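Local coordinates for protein prolyl 4-hydroxylase (Phytophthora capsici LT1534, PDB 6IUQ) that probably hydroxylates proline residues at C4 with an iron(II) centre, consuming 2-oxoglutarate and molecular oxygen, at residues Thr136-Leu141 and Trp230-Lys235; Leu172-Gly177 and Pro200-Val205. One frame throughout, in Å; residues are numbered along the deposited sequence.

Contact 1: residues Thr136-Leu141 and Trp230-Lys235; sequences TSDRTL and WLDGAK
The backbone O of W230 is gripped twice: T140 N donates to it over 3.3 Å, in the carbonyl plane, and the CA-H of R139 adds a second, weaker contact, CA to O 3.4 Å. The return bond, W230 N to T140 O at 3.0 Å, is straighter (163°) and also lies in the carbonyl plane. T140 and W230 thus form an antiparallel hydrogen-bonded pair, with R139 and L231 as the adjoining non-hydrogen-bonded pair. This joins strands 139-146 and 224-232 of the major sheet of the double-stranded beta-helix. Past the paired residues, D232 N reaches D138 O at 3.1 Å from above the carbonyl plane.

On the T140/W230 face the two side chains run alongside each other. CG2 of T140, anti to its backbone N, meets the indole edge near its plane, 4.0 Å from CE3 of W230. The far edge of that indole gives NE1 to OD2 of D158, an iron ligand, so W230 is a second-shell residue, and R166 makes a cation-pi contact with its ring.

At the partly exposed end, the D138 and D232 side chains cross at about a right angle, with OD1 of D138 and OD2 of D232 4.1 Å apart. One water donates to both oxygens, 2.6 Å from D138 OD1. This is consistent with two charged carboxylates, their repulsion eased by the water, though their closeness may raise one pKa.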
ATOM      1  N   THR A 136      -8.610  18.429  -0.231  1.00 26.85           N
ATOM      2  CA  THR A 136      -9.388  17.230   0.034  1.00 29.69           C
ATOM      3  C   THR A 136      -9.548  16.425  -1.238  1.00 38.84           C
ATOM      4  O   THR A 136      -9.955  15.261  -1.206  1.00 42.58           O
ATOM      5  CB  THR A 136     -10.781  17.546   0.622  1.00 34.07           C
ATOM      6  OG1 THR A 136     -11.446  18.518  -0.193  1.00 40.05           O
ATOM      7  CG2 THR A 136     -10.668  18.074   2.053  1.00 32.20           C
ATOM      8  N   SER A 137      -9.222  17.056  -2.359  1.00 38.85           N
ATOM      9  CA  SER A 137      -9.274  16.404  -3.659  1.00 46.49           C
ATOM     10  C   SER A 137      -8.108  15.434  -3.833  1.00 46.44           C
ATOM     11  O   SER A 137      -8.189  14.495  -4.630  1.00 47.65           O
ATOM     12  CB  SER A 137      -9.255  17.449  -4.782  1.00 48.86           C
ATOM     13  OG  SER A 137     -10.471  18.175  -4.815  1.00 60.03           O
ATOM     14  N   ASP A 138      -7.030  15.669  -3.082  1.00 34.18           N
ATOM     15  CA  ASP A 138      -5.796  14.911  -3.236  1.00 34.25           C
ATOM     16  C   ASP A 138      -5.552  13.922  -2.085  1.00 37.52           C
ATOM     17  O   ASP A 138      -4.407  13.575  -1.773  1.00 32.27           O
ATOM     18  CB  ASP A 138      -4.613  15.881  -3.362  1.00 41.40           C
ATOM     19  CG  ASP A 138      -4.809  16.908  -4.483  1.00 48.61           C
ATOM     20  OD1 ASP A 138      -5.547  16.619  -5.456  1.00 52.28           O
ATOM     21  OD2 ASP A 138      -4.242  18.017  -4.389  1.00 53.43           O
ATOM     22  N   ARG A 139      -6.632  13.504  -1.433  1.00 34.35           N
ATOM     23  CA  ARG A 139      -6.576  12.435  -0.446  1.00 36.02           C
ATOM     24  C   ARG A 139      -7.771  11.536  -0.745  1.00 33.28           C
ATOM     25  O   ARG A 139      -8.813  12.004  -1.207  1.00 35.11           O
ATOM     26  CB  ARG A 139      -6.622  12.963   1.007  1.00 21.97           C
ATOM     27  CG  ARG A 139      -8.044  13.245   1.498  1.00 25.88           C
ATOM     28  CD  ARG A 139      -8.102  13.930   2.853  1.00 25.74           C
ATOM     29  NE  ARG A 139      -7.319  15.165   2.884  1.00 24.38           N
ATOM     30  CZ  ARG A 139      -7.387  16.056   3.868  1.00 27.98           C
ATOM     31  NH1 ARG A 139      -8.215  15.843   4.877  1.00 23.58           N
ATOM     32  NH2 ARG A 139      -6.642  17.163   3.849  1.00 24.40           N
ATOM     33  N   THR A 140      -7.604  10.242  -0.510  1.00 29.51           N
ATOM     34  CA  THR A 140      -8.692   9.283  -0.653  1.00 27.85           C
ATOM     35  C   THR A 140      -8.732   8.476   0.611  1.00 25.99           C
ATOM     36  O   THR A 140      -7.691   8.015   1.069  1.00 28.04           O
ATOM     37  CB  THR A 140      -8.492   8.316  -1.863  1.00 26.60           C
ATOM     38  OG1 THR A 140      -8.620   9.029  -3.095  1.00 36.36           O
ATOM     39  CG2 THR A 140      -9.508   7.179  -1.833  1.00 23.20           C
ATOM     40  N   LEU A 141      -9.912   8.280   1.175  1.00 25.68           N
ATOM     41  CA  LEU A 141     -10.029   7.416   2.335  1.00 27.90           C
ATOM     42  C   LEU A 141     -10.983   6.277   2.004  1.00 28.91           C
ATOM     43  O   LEU A 141     -12.187   6.478   1.863  1.00 30.44           O
ATOM     44  CB  LEU A 141     -10.509   8.209   3.552  1.00 31.04           C
ATOM     45  CG  LEU A 141     -10.302   7.571   4.921  1.00 33.71           C
ATOM     46  CD1 LEU A 141      -9.984   8.669   5.937  1.00 34.42           C
ATOM     47  CD2 LEU A 141     -11.506   6.752   5.345  1.00 33.68           C
ATOM     48  N   TRP A 230      -4.746   7.301   0.978  1.00 16.87           N
ATOM     49  CA  TRP A 230      -3.733   7.577  -0.022  1.00 15.75           C
ATOM     50  C   TRP A 230      -3.467   9.054  -0.063  1.00 16.12           C
ATOM     51  O   TRP A 230      -4.394   9.849  -0.114  1.00 19.83           O
ATOM     52  CB  TRP A 230      -4.165   7.101  -1.401  1.00 18.17           C
ATOM     53  CG  TRP A 230      -3.955   5.648  -1.640  1.00 18.16           C
ATOM     54  CD1 TRP A 230      -2.760   5.006  -1.797  1.00 21.80           C
ATOM     55  CD2 TRP A 230      -4.966   4.655  -1.787  1.00 23.94           C
ATOM     56  NE1 TRP A 230      -2.960   3.662  -2.008  1.00 19.63           N
ATOM     57  CE2 TRP A 230      -4.309   3.420  -2.019  1.00 24.64           C
ATOM     58  CE3 TRP A 230      -6.371   4.682  -1.739  1.00 28.47           C
ATOM     59  CZ2 TRP A 230      -5.005   2.220  -2.202  1.00 22.20           C
ATOM     60  CZ3 TRP A 230      -7.067   3.479  -1.920  1.00 33.54           C
ATOM     61  CH2 TRP A 230      -6.375   2.265  -2.153  1.00 26.08           C
ATOM     62  N   LEU A 231      -2.194   9.423  -0.051  1.00 19.20           N
ATOM     63  CA  LEU A 231      -1.815  10.820  -0.181  1.00 17.11           C
ATOM     64  C   LEU A 231      -1.196  11.076  -1.550  1.00 20.56           C
ATOM     65  O   LEU A 231      -0.228  10.407  -1.936  1.00 22.70           O
ATOM     66  CB  LEU A 231      -0.860  11.195   0.952  1.00 15.99           C
ATOM     67  CG  LEU A 231      -1.474  10.963   2.342  1.00 21.67           C
ATOM     68  CD1 LEU A 231      -0.591  11.494   3.436  1.00 24.61           C
ATOM     69  CD2 LEU A 231      -2.910  11.557   2.445  1.00 21.09           C
ATOM     70  N   ASP A 232      -1.753  12.021  -2.305  1.00 19.85           N
ATOM     71  CA  ASP A 232      -1.212  12.313  -3.642  1.00 25.10           C
ATOM     72  C   ASP A 232       0.027  13.207  -3.619  1.00 23.51           C
ATOM     73  O   ASP A 232       0.198  14.025  -2.728  1.00 26.04           O
ATOM     74  CB  ASP A 232      -2.262  12.972  -4.532  1.00 25.86           C
ATOM     75  CG  ASP A 232      -3.451  12.074  -4.812  1.00 38.00           C
ATOM     76  OD1 ASP A 232      -3.386  10.831  -4.576  1.00 26.19           O
ATOM     77  OD2 ASP A 232      -4.463  12.631  -5.291  1.00 40.80           O
ATOM     78  N   GLY A 233       0.889  13.044  -4.619  1.00 23.15           N
ATOM     79  CA  GLY A 233       2.059  13.887  -4.761  1.00 25.69           C
ATOM     80  C   GLY A 233       2.000  14.650  -6.074  1.00 28.19           C
ATOM     81  O   GLY A 233       1.590  14.101  -7.104  1.00 30.14           O
ATOM     82  N   ALA A 234       2.414  15.912  -6.049  1.00 28.08           N
ATOM     83  CA  ALA A 234       2.357  16.750  -7.243  1.00 30.67           C
ATOM     84  C   ALA A 234       3.364  16.321  -8.332  1.00 32.13           C
ATOM     85  O   ALA A 234       3.180  16.636  -9.506  1.00 40.34           O
ATOM     86  CB  ALA A 234       2.591  18.214  -6.858  1.00 26.25           C
ATOM     87  N   LYS A 235       4.420  15.611  -7.943  1.00 29.86           N
ATOM     88  CA  LYS A 235       5.535  15.325  -8.854  1.00 33.81           C
ATOM     89  C   LYS A 235       5.634  13.865  -9.240  1.00 35.70           C
ATOM     90  O   LYS A 235       6.655  13.429  -9.774  1.00 34.94           O
ATOM     91  CB  LYS A 235       6.863  15.743  -8.230  1.00 29.19           C
ATOM     92  CG  LYS A 235       7.009  17.238  -8.028  1.00 38.59           C
ATOM     93  CD  LYS A 235       8.443  17.582  -7.659  1.00 42.32           C
ATOM     94  CE  LYS A 235       8.899  16.785  -6.444  1.00 43.28           C
ATOM     95  NZ  LYS A 235      10.282  17.147  -6.003  1.00 49.51           N
TER
HETATM   96  O   HOH W   1      -4.205  14.990  -6.895  1.00 41.46           O

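Contact 2: residues Leu172-Gly177 and Pro200-Val205; sequences LYLNEG and PKMDRV
Selenomethionine M202 threads its side chain between L174 and E176. Its CB rests 3.6 Å from N175 O, the same oxygen that takes a weak bond from M202 N. CG, anti to the backbone N, packs against CG of E176 at 3.6 Å. A bend at chi2 (61°) then turns SE onto L174, where it lies 3.7 Å from CD2. CE ends near OE1 of E176, whose other oxygen, OE2, is bonded to H46; S50 of helix 46-61 also packs on M202, and A49 and M56 of that helix on L174.

M202 and D203 are the central residues of a type II turn from K201 to R204, closed by R204 N to K201 O, with D203 in the left-handed backbone region. The turn leads into strand 204-209, which pairs antiparallel with the end of strand 166-173 in the major sheet of the double-stranded beta-helix. Y173 N donates almost straight to R204 O at 2.9 Å. Y173 O in turn receives D203 N at 2.7 Å, from above its carbonyl plane.

P200 lies over one face of the Y173 ring as a CH-pi contact, CB 3.9 Å from the ring centroid. N175 lays its amide beside the proline: ND2 bonds P200 O at 2.9 Å and 166°, on a lone pair and nearly in the amide plane, while OD1 accepts from Y225 N, so both ends of the amide are held and its flip is fixed. On the other face of the sheet from Y173, CD1 of L172 touches CG2 of V205 at 4.0 Å.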
ATOM      1  N   LEU A 172      -4.409   1.141   7.680  1.00 15.91           N
ATOM      2  CA  LEU A 172      -4.737   0.867   9.069  1.00 16.79           C
ATOM      3  C   LEU A 172      -5.490  -0.447   9.193  1.00 23.20           C
ATOM      4  O   LEU A 172      -6.601  -0.597   8.661  1.00 19.21           O
ATOM      5  CB  LEU A 172      -5.574   1.989   9.681  1.00 21.81           C
ATOM      6  CG  LEU A 172      -6.112   1.697  11.097  1.00 24.32           C
ATOM      7  CD1 LEU A 172      -5.035   1.325  12.097  1.00 18.00           C
ATOM      8  CD2 LEU A 172      -6.926   2.870  11.626  1.00 23.85           C
ATOM      9  N   TYR A 173      -4.876  -1.397   9.895  1.00 21.36           N
ATOM     10  CA  TYR A 173      -5.454  -2.722  10.064  1.00 21.78           C
ATOM     11  C   TYR A 173      -6.239  -2.818  11.375  1.00 25.91           C
ATOM     12  O   TYR A 173      -5.866  -2.230  12.395  1.00 21.13           O
ATOM     13  CB  TYR A 173      -4.358  -3.795   9.989  1.00 22.27           C
ATOM     14  CG  TYR A 173      -3.792  -3.902   8.587  1.00 23.77           C
ATOM     15  CD1 TYR A 173      -4.603  -4.303   7.531  1.00 21.35           C
ATOM     16  CD2 TYR A 173      -2.473  -3.555   8.313  1.00 18.53           C
ATOM     17  CE1 TYR A 173      -4.117  -4.386   6.249  1.00 21.92           C
ATOM     18  CE2 TYR A 173      -1.974  -3.627   7.031  1.00 20.92           C
ATOM     19  CZ  TYR A 173      -2.803  -4.051   6.002  1.00 27.03           C
ATOM     20  OH  TYR A 173      -2.344  -4.132   4.718  1.00 31.59           O
ATOM     21  N   LEU A 174      -7.333  -3.569  11.329  1.00 25.67           N
ATOM     22  CA  LEU A 174      -8.327  -3.533  12.382  1.00 31.33           C
ATOM     23  C   LEU A 174      -8.913  -4.913  12.665  1.00 33.10           C
ATOM     24  O   LEU A 174     -10.125  -5.065  12.780  1.00 34.11           O
ATOM     25  CB  LEU A 174      -9.437  -2.549  12.009  1.00 27.59           C
ATOM     26  CG  LEU A 174      -9.055  -1.066  11.958  1.00 29.69           C
ATOM     27  CD1 LEU A 174     -10.150  -0.212  11.366  1.00 27.59           C
ATOM     28  CD2 LEU A 174      -8.736  -0.556  13.343  1.00 25.61           C
ATOM     29  N   ASN A 175      -8.046  -5.915  12.775  1.00 31.10           N
ATOM     30  CA  ASN A 175      -8.482  -7.278  13.059  1.00 31.74           C
ATOM     31  C   ASN A 175      -7.959  -7.743  14.421  1.00 33.69           C
ATOM     32  O   ASN A 175      -6.768  -8.045  14.571  1.00 31.74           O
ATOM     33  CB  ASN A 175      -8.018  -8.213  11.935  1.00 31.85           C
ATOM     34  CG  ASN A 175      -8.271  -7.617  10.547  1.00 37.04           C
ATOM     35  OD1 ASN A 175      -9.427  -7.486  10.103  1.00 30.93           O
ATOM     36  ND2 ASN A 175      -7.192  -7.223   9.870  1.00 32.06           N
ATOM     37  N   GLU A 176      -8.832  -7.786  15.426  1.00 41.26           N
ATOM     38  CA  GLU A 176      -8.366  -8.080  16.784  1.00 38.70           C
ATOM     39  C   GLU A 176      -8.140  -9.565  17.016  1.00 40.65           C
ATOM     40  O   GLU A 176      -8.929 -10.406  16.592  1.00 39.24           O
ATOM     41  CB  GLU A 176      -9.333  -7.534  17.834  1.00 45.19           C
ATOM     42  CG  GLU A 176      -8.610  -6.618  18.822  1.00 53.88           C
ATOM     43  CD  GLU A 176      -9.363  -6.396  20.108  1.00 60.16           C
ATOM     44  OE1 GLU A 176     -10.532  -5.956  20.047  1.00 66.23           O
ATOM     45  OE2 GLU A 176      -8.772  -6.645  21.186  1.00 62.45           O
ATOM     46  N   GLY A 177      -7.037  -9.878  17.684  1.00 40.78           N
ATOM     47  CA  GLY A 177      -6.685 -11.257  17.940  1.00 47.22           C
ATOM     48  C   GLY A 177      -6.430 -12.016  16.654  1.00 48.73           C
ATOM     49  O   GLY A 177      -6.729 -13.213  16.577  1.00 50.94           O
ATOM     50  N   PRO A 200      -1.969  -8.394   9.376  1.00 20.04           N
ATOM     51  CA  PRO A 200      -2.881  -7.256   9.534  1.00 25.99           C
ATOM     52  C   PRO A 200      -3.417  -7.113  10.971  1.00 24.92           C
ATOM     53  O   PRO A 200      -4.619  -7.185  11.207  1.00 21.59           O
ATOM     54  CB  PRO A 200      -4.006  -7.591   8.557  1.00 22.34           C
ATOM     55  CG  PRO A 200      -4.092  -9.087   8.654  1.00 23.40           C
ATOM     56  CD  PRO A 200      -2.661  -9.572   8.828  1.00 23.55           C
ATOM     57  N   LYS A 201      -2.520  -6.904  11.926  1.00 23.88           N
ATOM     58  CA  LYS A 201      -2.929  -6.795  13.319  1.00 25.22           C
ATOM     59  C   LYS A 201      -3.678  -5.510  13.622  1.00 26.52           C
ATOM     60  O   LYS A 201      -3.436  -4.469  13.003  1.00 24.15           O
ATOM     61  CB  LYS A 201      -1.711  -6.908  14.225  1.00 27.32           C
ATOM     62  CG  LYS A 201      -1.057  -8.250  14.077  1.00 27.34           C
ATOM     63  CD  LYS A 201       0.053  -8.479  15.061  1.00 33.55           C
ATOM     64  CE  LYS A 201       0.378  -9.983  15.088  1.00 41.27           C
ATOM     65  NZ  LYS A 201       1.798 -10.242  15.422  1.00 40.84           N
HETATM   66  N   MSE A 202      -4.610  -5.623  14.564  1.00 26.10           N
HETATM   67  CA  MSE A 202      -5.386  -4.523  15.095  1.00 25.36           C
HETATM   68  C   MSE A 202      -4.481  -3.339  15.441  1.00 27.96           C
HETATM   69  O   MSE A 202      -3.475  -3.503  16.136  1.00 25.97           O
HETATM   70  CB  MSE A 202      -6.158  -4.992  16.343  1.00 31.49           C
HETATM   71  CG  MSE A 202      -6.969  -3.925  17.091  1.00 30.69           C
HETATM   72 SE   MSE A 202      -8.364  -3.115  16.011  1.00 73.44          SE
HETATM   73  CE  MSE A 202      -9.788  -2.848  17.328  1.00 39.57           C
ATOM     74  N   ASP A 203      -4.837  -2.165  14.928  1.00 20.97           N
ATOM     75  CA  ASP A 203      -4.169  -0.913  15.265  1.00 23.62           C
ATOM     76  C   ASP A 203      -2.722  -0.876  14.752  1.00 24.83           C
ATOM     77  O   ASP A 203      -1.879  -0.128  15.255  1.00 26.30           O
ATOM     78  CB  ASP A 203      -4.220  -0.670  16.776  1.00 23.29           C
ATOM     79  CG  ASP A 203      -3.958   0.771  17.131  1.00 29.41           C
ATOM     80  OD1 ASP A 203      -4.172   1.628  16.240  1.00 28.49           O
ATOM     81  OD2 ASP A 203      -3.524   1.053  18.279  1.00 26.61           O
ATOM     82  N   ARG A 204      -2.444  -1.674  13.730  1.00 20.84           N
ATOM     83  CA  ARG A 204      -1.172  -1.594  13.031  1.00 22.17           C
ATOM     84  C   ARG A 204      -1.295  -0.724  11.785  1.00 18.79           C
ATOM     85  O   ARG A 204      -2.227  -0.878  11.000  1.00 21.23           O
ATOM     86  CB  ARG A 204      -0.680  -2.990  12.650  1.00 21.77           C
ATOM     87  CG  ARG A 204       0.483  -2.979  11.680  1.00 20.62           C
ATOM     88  CD  ARG A 204       0.995  -4.389  11.474  1.00 23.74           C
ATOM     89  NE  ARG A 204       1.880  -4.816  12.555  1.00 22.78           N
ATOM     90  CZ  ARG A 204       2.385  -6.041  12.670  1.00 30.80           C
ATOM     91  NH1 ARG A 204       2.073  -6.993  11.783  1.00 26.12           N
ATOM     92  NH2 ARG A 204       3.203  -6.315  13.678  1.00 28.62           N
ATOM     93  N   VAL A 205      -0.339   0.178  11.612  1.00 17.18           N
ATOM     94  CA  VAL A 205      -0.282   1.054  10.452  1.00 19.18           C
ATOM     95  C   VAL A 205       0.905   0.676   9.554  1.00 19.79           C
ATOM     96  O   VAL A 205       2.032   0.519  10.041  1.00 18.92           O
ATOM     97  CB  VAL A 205      -0.165   2.559  10.875  1.00 18.81           C
ATOM     98  CG1 VAL A 205       0.258   3.420   9.712  1.00 18.21           C
ATOM     99  CG2 VAL A 205      -1.472   3.057  11.438  1.00 18.63           C
TER

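From the N terminus, the chain first enters contact 1 at 136-141 and continues along strand 139-146. It then passes the iron ligands H156 and D158 before following strand 166-173 into 172-177. Contact 2 closes the inner loop at 200-205, after strands 186-189 and 196-198 of the smaller sheet. Strand 204-209, the third iron ligand H215 and strand 224-232 follow, and 230-235 closes the outer loop of contact 1. Contact 2 is therefore nested wholly inside contact 1. Their centres lie about 23 Å apart and their nearest atoms about 9 Å, without touching; neighbouring strands 166-173 and 224-232 carry the major sheet from one to the other.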